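Local coordinates for 2-oxoglutarate-dependent dioxygenase tropC (Talaromyces stipitatus, PDB 6XJJ), which uses iron and 2-oxoglutarate to carry out an oxidative step in the biosynthesis of tropolone-class fungal maleic anhydrides, at residues G74-V79 with F281-G286; G145-A150 with N163-G168; P235-V240 with V304-E309. All coordinates share one frame; numbering follows the deposited sequence.

Contact 1: G74-V79 with F281-G286; sequences GFFNLV and FVINMG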
# COMPACT_ATOMS: atom_id res chain seq x y z
N GLY A 74 12.31 -7.46 -1.42
CA GLY A 74 11.22 -6.65 -1.93
C GLY A 74 10.32 -6.08 -0.86
O GLY A 74 9.38 -5.35 -1.19
N PHE A 75 10.55 -6.41 0.42
CA PHE A 75 9.83 -5.81 1.53
C PHE A 75 10.81 -5.32 2.58
O PHE A 75 11.91 -5.85 2.72
CB PHE A 75 8.88 -6.74 2.30
CG PHE A 75 7.61 -7.13 1.59
CD1 PHE A 75 7.51 -7.26 0.22
CD2 PHE A 75 6.44 -7.18 2.34
CE1 PHE A 75 6.28 -7.60 -0.37
CE2 PHE A 75 5.23 -7.47 1.77
CZ PHE A 75 5.15 -7.68 0.41
N PHE A 76 10.37 -4.30 3.32
CA PHE A 76 10.84 -4.04 4.67
C PHE A 76 9.74 -3.41 5.51
O PHE A 76 8.71 -2.95 5.00
CB PHE A 76 12.04 -3.08 4.82
CG PHE A 76 12.04 -1.85 3.94
CD1 PHE A 76 11.19 -1.69 2.85
CD2 PHE A 76 12.62 -0.69 4.46
CE1 PHE A 76 11.19 -0.51 2.12
CE2 PHE A 76 12.56 0.50 3.76
CZ PHE A 76 11.83 0.59 2.61
N ASN A 77 9.98 -3.39 6.83
CA ASN A 77 9.30 -2.51 7.76
C ASN A 77 10.04 -1.18 7.89
O ASN A 77 11.27 -1.15 7.99
CB ASN A 77 9.18 -3.15 9.15
CG ASN A 77 8.08 -4.17 9.23
OD1 ASN A 77 6.90 -3.82 9.36
ND2 ASN A 77 8.44 -5.44 9.16
N LEU A 78 9.28 -0.09 7.91
CA LEU A 78 9.81 1.26 7.94
C LEU A 78 9.42 1.93 9.25
O LEU A 78 8.24 1.95 9.60
CB LEU A 78 9.28 2.08 6.76
CG LEU A 78 9.86 3.48 6.55
CD1 LEU A 78 9.78 3.85 5.08
CD2 LEU A 78 9.14 4.53 7.38
N VAL A 79 10.41 2.48 9.95
CA VAL A 79 10.17 3.31 11.13
C VAL A 79 10.97 4.60 10.98
O VAL A 79 11.78 4.76 10.06
CB VAL A 79 10.54 2.60 12.45
CG1 VAL A 79 9.65 1.38 12.65
CG2 VAL A 79 12.02 2.21 12.47
N PHE A 281 5.42 1.02 9.10
CA PHE A 281 4.67 0.71 7.91
C PHE A 281 5.41 -0.37 7.13
O PHE A 281 6.65 -0.42 7.15
CB PHE A 281 4.48 1.95 7.03
CG PHE A 281 3.74 3.06 7.71
CD1 PHE A 281 2.36 3.10 7.69
CD2 PHE A 281 4.43 4.07 8.37
CE1 PHE A 281 1.67 4.13 8.31
CE2 PHE A 281 3.75 5.10 9.00
CZ PHE A 281 2.37 5.13 8.97
N VAL A 282 4.65 -1.24 6.45
CA VAL A 282 5.24 -2.25 5.57
C VAL A 282 5.37 -1.66 4.18
O VAL A 282 4.39 -1.15 3.62
CB VAL A 282 4.40 -3.53 5.54
CG1 VAL A 282 5.00 -4.52 4.54
CG2 VAL A 282 4.33 -4.17 6.89
N ILE A 283 6.57 -1.73 3.63
CA ILE A 283 6.89 -1.16 2.34
C ILE A 283 7.29 -2.30 1.42
O ILE A 283 8.12 -3.14 1.80
CB ILE A 283 8.04 -0.14 2.45
CG1 ILE A 283 7.77 0.91 3.53
CG2 ILE A 283 8.31 0.50 1.10
CD1 ILE A 283 6.54 1.73 3.32
N ASN A 284 6.71 -2.34 0.23
CA ASN A 284 7.17 -3.28 -0.78
C ASN A 284 7.15 -2.64 -2.16
O ASN A 284 6.43 -1.67 -2.42
CB ASN A 284 6.31 -4.53 -0.84
CG ASN A 284 4.88 -4.22 -1.15
OD1 ASN A 284 4.34 -3.25 -0.64
ND2 ASN A 284 4.32 -4.93 -2.11
N MET A 285 7.93 -3.24 -3.05
CA MET A 285 8.05 -2.80 -4.43
C MET A 285 7.04 -3.54 -5.30
O MET A 285 6.65 -4.68 -5.02
CB MET A 285 9.46 -3.08 -4.93
CG MET A 285 10.58 -2.50 -4.04
SD MET A 285 10.69 -0.69 -4.01
CE MET A 285 9.72 -0.28 -2.55
N GLY A 286 6.61 -2.87 -6.37
CA GLY A 286 5.69 -3.43 -7.33
C GLY A 286 6.36 -3.78 -8.65
O GLY A 286 7.56 -3.61 -8.85
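Phe76 and Ile283 form a hydrogen-bonded antiparallel pair, each using both its N-H and its carbonyl on the other. Ile283 N reaches Phe76 O at 2.8 Å, and the return bond from Phe76 N to Ile283 O measures 3.0 Å. Leu78 and Phe281 repeat the pattern, with Leu78 N to Phe281 O at 2.8 Å and Phe281 N to Leu78 O at 3.0 Å. At the other end Met285 N closes on Gly74 O at 3.2 Å, so five backbone bonds satisfy five donors and five acceptors. Between them, Phe75-Asn284 and Asn77-Val282 are non-hydrogen-bonded pairs. The former pairing places Asn284 CB over one face of the Phe75 ring, though the modelled closeness is doubtful; chi1 of 59° runs the amide alongside the ring, where ND2 bonds Asp245 OD2. Because Asp245 is an iron ligand, Asn284 is a second-shell residue, consistent with orienting that carboxylate. On the sheet face of Phe75 and Asn284, Val282 CG1 meets Phe75 CD2 at 3.7 Å. On the sheet face of Phe76 and Phe281, Leu78 CB packs against Ile283 CG1 at 3.8 Å. The pair lies inside the main sheet of the double-stranded beta-helix (jelly-roll) core of 2-oxoglutarate-dependent dioxygenases: strand 75-79 also bonds strand 43-45, strand 281-285 also bonds strand 249-253, Phe75 sets its ring edge-to-face with His302, and helix 171-204 packs on Leu78, Ile283 and Met285.

Contact 2: G145-A150 with N163-G168; sequences GAEIPA and NLWPEG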
# COMPACT_ATOMS: atom_id res chain seq x y z
N GLY A 145 -8.87 7.38 -4.33
CA GLY A 145 -7.75 7.87 -5.09
C GLY A 145 -7.64 9.37 -4.91
O GLY A 145 -8.29 9.93 -4.02
N ALA A 146 -6.83 10.05 -5.73
CA ALA A 146 -6.77 11.50 -5.64
C ALA A 146 -8.10 12.09 -6.08
O ALA A 146 -8.73 11.61 -7.02
CB ALA A 146 -5.63 12.05 -6.51
N GLU A 147 -8.53 13.15 -5.39
CA GLU A 147 -9.84 13.72 -5.66
C GLU A 147 -9.77 14.54 -6.94
O GLU A 147 -8.91 15.42 -7.08
CB GLU A 147 -10.30 14.62 -4.51
CG GLU A 147 -11.78 14.96 -4.59
CD GLU A 147 -12.65 13.80 -4.15
OE1 GLU A 147 -12.15 12.95 -3.38
OE2 GLU A 147 -13.82 13.71 -4.58
N ILE A 148 -10.69 14.27 -7.86
CA ILE A 148 -10.75 14.96 -9.15
C ILE A 148 -12.21 15.29 -9.43
O ILE A 148 -13.06 14.38 -9.38
CB ILE A 148 -10.15 14.11 -10.28
CG1 ILE A 148 -8.65 13.88 -10.05
CG2 ILE A 148 -10.41 14.74 -11.64
CD1 ILE A 148 -7.81 15.14 -10.10
N PRO A 149 -12.56 16.54 -9.72
CA PRO A 149 -13.97 16.86 -9.96
C PRO A 149 -14.53 16.06 -11.13
O PRO A 149 -13.81 15.68 -12.06
CB PRO A 149 -13.96 18.36 -10.27
CG PRO A 149 -12.73 18.86 -9.64
CD PRO A 149 -11.73 17.76 -9.78
N ALA A 150 -15.84 15.81 -11.07
CA ALA A 150 -16.50 15.03 -12.11
C ALA A 150 -16.23 15.60 -13.50
O ALA A 150 -16.08 14.85 -14.47
CB ALA A 150 -18.00 14.96 -11.85
N ASN A 163 -13.89 10.53 -5.75
CA ASN A 163 -14.15 9.45 -4.82
C ASN A 163 -15.65 9.34 -4.54
O ASN A 163 -16.42 10.28 -4.75
CB ASN A 163 -13.42 9.69 -3.50
CG ASN A 163 -11.92 9.54 -3.64
OD1 ASN A 163 -11.41 8.44 -3.85
ND2 ASN A 163 -11.21 10.64 -3.46
N LEU A 164 -16.06 8.17 -4.07
CA LEU A 164 -17.41 7.97 -3.56
C LEU A 164 -17.36 7.91 -2.04
O LEU A 164 -16.52 7.21 -1.47
CB LEU A 164 -18.06 6.70 -4.11
CG LEU A 164 -18.31 6.61 -5.61
CD1 LEU A 164 -19.11 5.35 -5.91
CD2 LEU A 164 -19.01 7.84 -6.14
N TRP A 165 -18.27 8.63 -1.40
CA TRP A 165 -18.23 8.75 0.04
C TRP A 165 -19.56 8.31 0.65
O TRP A 165 -20.62 8.60 0.09
CB TRP A 165 -17.94 10.20 0.46
CG TRP A 165 -16.58 10.70 0.01
CD1 TRP A 165 -16.33 11.55 -1.03
CD2 TRP A 165 -15.30 10.35 0.56
NE1 TRP A 165 -14.98 11.77 -1.15
CE2 TRP A 165 -14.33 11.05 -0.19
CE3 TRP A 165 -14.88 9.53 1.61
CZ2 TRP A 165 -12.96 10.94 0.08
CZ3 TRP A 165 -13.53 9.43 1.88
CH2 TRP A 165 -12.58 10.13 1.12
N PRO A 166 -19.53 7.63 1.79
CA PRO A 166 -20.78 7.12 2.37
C PRO A 166 -21.64 8.24 2.93
O PRO A 166 -21.18 9.04 3.76
CB PRO A 166 -20.30 6.16 3.46
CG PRO A 166 -18.97 6.69 3.86
CD PRO A 166 -18.36 7.27 2.61
N GLU A 167 -22.89 8.30 2.49
CA GLU A 167 -23.81 9.33 2.95
C GLU A 167 -24.03 9.28 4.46
O GLU A 167 -24.30 10.31 5.08
CB GLU A 167 -25.16 9.20 2.24
CG GLU A 167 -25.85 7.87 2.51
CD GLU A 167 -27.19 7.77 1.80
OE1 GLU A 167 -27.70 8.82 1.36
OE2 GLU A 167 -27.73 6.65 1.71
N GLY A 168 -23.96 8.09 5.05
CA GLY A 168 -24.28 7.91 6.45
C GLY A 168 -23.20 8.29 7.43
O GLY A 168 -23.39 8.13 8.64
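Hydrogen bonds between Gly145 and the side-chain amide of Asn163 form the centre of this contact. Gly145 N donates to Asn163 OD1 at 2.8 Å, in the carbonyl plane and on a lone pair of the oxygen. The same amide gives its ND2 to Gly145 O at 3.1 Å; Gly145 O lies close to the amide plane, whereas ND2 sits 40° above the plane of the glycine carbonyl. The amide thus meets both polar groups of one residue, much as a neighbouring strand would, and the two bonds together fix its rotation. Asn163 has CG anti to its carbonyl carbon (chi1 -69°), which carries the amide to Gly145.

The carboxylate of Glu147 accepts a second set of hydrogen bonds. The Glu147 chain bends at chi2 and returns its carboxylate to Asn163, where OE1 accepts from ND2; the modelled length of 2.5 Å is doubtful at this resolution. Glu147 OE2 takes a weak bond from Asn163 N at 3.4 Å, so the carboxylate spans side chain and backbone of one residue. Its plane is turned 49° from the amide.

Glu147 OE1 also lies at the edge of the Trp165 ring, near its plane, but at 3.8 Å from NE1 it is too far to count as hydrogen-bonded. Packing is slighter: within 163-168, Asn163 CB covers one face of that indole.

Both segments belong to the irregular connection between strand 139-144 and helix 171-204. Trp165 lies on Arg175, Val178 and Met179 of that helix and on Thr144 of the strand, while Arg120 makes weak bonds to Asn163 OD1 and Ala146 O.

Contact 3: P235-V240 with V304-E309; sequences PRQFGV and VYITGE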
# COMPACT_ATOMS: atom_id res chain seq x y z
N PRO A 235 -8.28 -24.17 3.91
CA PRO A 235 -6.95 -23.79 3.43
C PRO A 235 -6.91 -23.42 1.95
O PRO A 235 -5.84 -23.07 1.45
CB PRO A 235 -6.10 -25.03 3.72
CG PRO A 235 -7.06 -26.13 3.67
CD PRO A 235 -8.32 -25.60 4.26
N ARG A 236 -8.03 -23.52 1.25
CA ARG A 236 -8.15 -23.07 -0.13
C ARG A 236 -8.62 -21.63 -0.25
O ARG A 236 -8.83 -21.14 -1.36
CB ARG A 236 -9.10 -24.00 -0.89
CG ARG A 236 -8.55 -25.42 -1.06
CD ARG A 236 -9.49 -26.41 -1.78
NE ARG A 236 -10.74 -26.62 -1.05
CZ ARG A 236 -11.96 -26.34 -1.50
NH1 ARG A 236 -12.16 -25.88 -2.73
NH2 ARG A 236 -13.01 -26.57 -0.73
N GLN A 237 -8.80 -20.93 0.88
CA GLN A 237 -9.30 -19.57 0.90
C GLN A 237 -8.32 -18.71 1.69
O GLN A 237 -7.84 -19.14 2.75
CB GLN A 237 -10.68 -19.48 1.55
CG GLN A 237 -11.45 -18.23 1.21
CD GLN A 237 -12.84 -18.23 1.81
OE1 GLN A 237 -13.17 -19.07 2.65
NE2 GLN A 237 -13.70 -17.36 1.29
N PHE A 238 -8.00 -17.53 1.18
CA PHE A 238 -7.17 -16.63 1.95
C PHE A 238 -7.87 -15.30 2.15
O PHE A 238 -8.92 -15.02 1.56
CB PHE A 238 -5.79 -16.35 1.32
CG PHE A 238 -4.99 -17.57 0.97
CD1 PHE A 238 -5.57 -18.68 0.38
CD2 PHE A 238 -3.69 -17.68 1.41
CE1 PHE A 238 -4.83 -19.80 0.10
CE2 PHE A 238 -2.95 -18.81 1.15
CZ PHE A 238 -3.52 -19.87 0.50
N GLY A 239 -7.28 -14.48 3.02
CA GLY A 239 -7.65 -13.09 3.13
C GLY A 239 -7.41 -12.39 1.81
O GLY A 239 -8.30 -11.72 1.27
N VAL A 240 -6.19 -12.53 1.29
CA VAL A 240 -5.86 -12.12 -0.07
C VAL A 240 -4.87 -13.15 -0.61
O VAL A 240 -3.91 -13.51 0.08
CB VAL A 240 -5.24 -10.71 -0.14
CG1 VAL A 240 -5.02 -10.30 -1.58
CG2 VAL A 240 -6.11 -9.69 0.60
N VAL A 304 -2.20 -13.01 2.37
CA VAL A 304 -2.66 -12.88 3.74
C VAL A 304 -3.55 -14.08 4.02
O VAL A 304 -4.65 -14.18 3.46
CB VAL A 304 -3.42 -11.56 3.99
CG1 VAL A 304 -3.80 -11.42 5.46
CG2 VAL A 304 -2.61 -10.37 3.52
N TYR A 305 -3.10 -14.98 4.89
CA TYR A 305 -3.93 -16.12 5.25
C TYR A 305 -4.95 -15.72 6.31
O TYR A 305 -4.86 -14.67 6.95
CB TYR A 305 -3.09 -17.30 5.75
CG TYR A 305 -2.19 -17.02 6.93
CD1 TYR A 305 -2.69 -17.04 8.23
CD2 TYR A 305 -0.83 -16.79 6.76
CE1 TYR A 305 -1.86 -16.81 9.32
CE2 TYR A 305 0.00 -16.56 7.84
CZ TYR A 305 -0.52 -16.57 9.12
OH TYR A 305 0.31 -16.34 10.20
N ILE A 306 -5.95 -16.58 6.49
CA ILE A 306 -7.07 -16.29 7.38
C ILE A 306 -6.68 -16.69 8.79
O ILE A 306 -5.97 -17.67 9.00
CB ILE A 306 -8.34 -17.02 6.91
CG1 ILE A 306 -8.71 -16.58 5.49
CG2 ILE A 306 -9.51 -16.72 7.87
CD1 ILE A 306 -9.79 -17.41 4.85
N THR A 307 -7.14 -15.91 9.77
CA THR A 307 -6.86 -16.16 11.17
C THR A 307 -8.16 -16.05 11.96
O THR A 307 -9.23 -15.75 11.41
CB THR A 307 -5.83 -15.16 11.74
OG1 THR A 307 -6.34 -13.83 11.62
CG2 THR A 307 -4.50 -15.28 11.01
N GLY A 308 -8.06 -16.30 13.26
CA GLY A 308 -9.20 -16.16 14.14
C GLY A 308 -9.44 -14.76 14.64
O GLY A 308 -10.53 -14.48 15.15
N GLU A 309 -8.46 -13.87 14.50
CA GLU A 309 -8.57 -12.51 14.98
C GLU A 309 -9.11 -11.62 13.87
O GLU A 309 -8.78 -11.81 12.69
CB GLU A 309 -7.21 -12.00 15.45
CG GLU A 309 -6.56 -12.88 16.50
CD GLU A 309 -7.46 -13.14 17.69
OE1 GLU A 309 -8.19 -12.21 18.10
OE2 GLU A 309 -7.46 -14.28 18.20
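Gly239 and Val240 both face the single residue Val304, which makes this a classic beta bulge. The evidence is in one acceptor: Val304 O takes Val240 N at 3.1 Å, in the carbonyl plane and on a lone pair, and also Gly239 N at 2.7 Å, where an N-H...O angle of only 121° marks a weak bond. Gly239 has near-helical backbone angles, in contrast to the extended Val240, and this places consecutive N-H groups on one carbonyl. The register is then secured from the opposite direction by Val304 N, which donates to Val240 O at 2.9 Å.

Side chains of Phe238, Gln237 and Ile306 pack beside the bulge. Phe238 CB comes within 3.3 Å of Val304 O, an oxygen that lies at the edge of the Phe238 ring, near its plane. Ile306 has CG1 anti to its carbonyl carbon (chi1 -59°), which sends the longer branch back to the other segment: CG1 rests 3.5 Å from Gly239 N and CD1 reaches Gln237 O at 3.3 Å. The same methyl meets Gln237 CB at 4.0 Å, the two chains crossing, while Gln237 directs NE2 to Pro136 O.

The paired strands adjoin the iron ligands: His302 opens strand 302-304, and His243 and Asp245 follow closely after strand 240-241. Val240 lies near His243 and Val304 near Arg311, the predicted 2-oxoglutarate residue. Strand 302-304 is also flanked by strand 261-265, Val304 touching Leu261 and Tyr305 touching Glu262.

Overall arrangement
Contact 1 is wholly buried, whereas contacts 2 and 3 are partly exposed, each centred about 19 Å from the middle of the chain. Regular strand pairing within the main sheet characterises contact 1; contact 3 has a short, bulged pairing where two loops meet their short strands, and contact 2 relies on an amide and a carboxylate. Contacts 1 and 3 interlock along the chain and come within about 9 Å at their nearest atoms, approaching the iron site from separate parts of the fold. Contact 2 is nested in sequence inside contact 1, yet their nearest atoms are about 17 Å apart, and it lies away from the annotated sites. Contacts 1 and 2 share helix 171-204 as a neighbour.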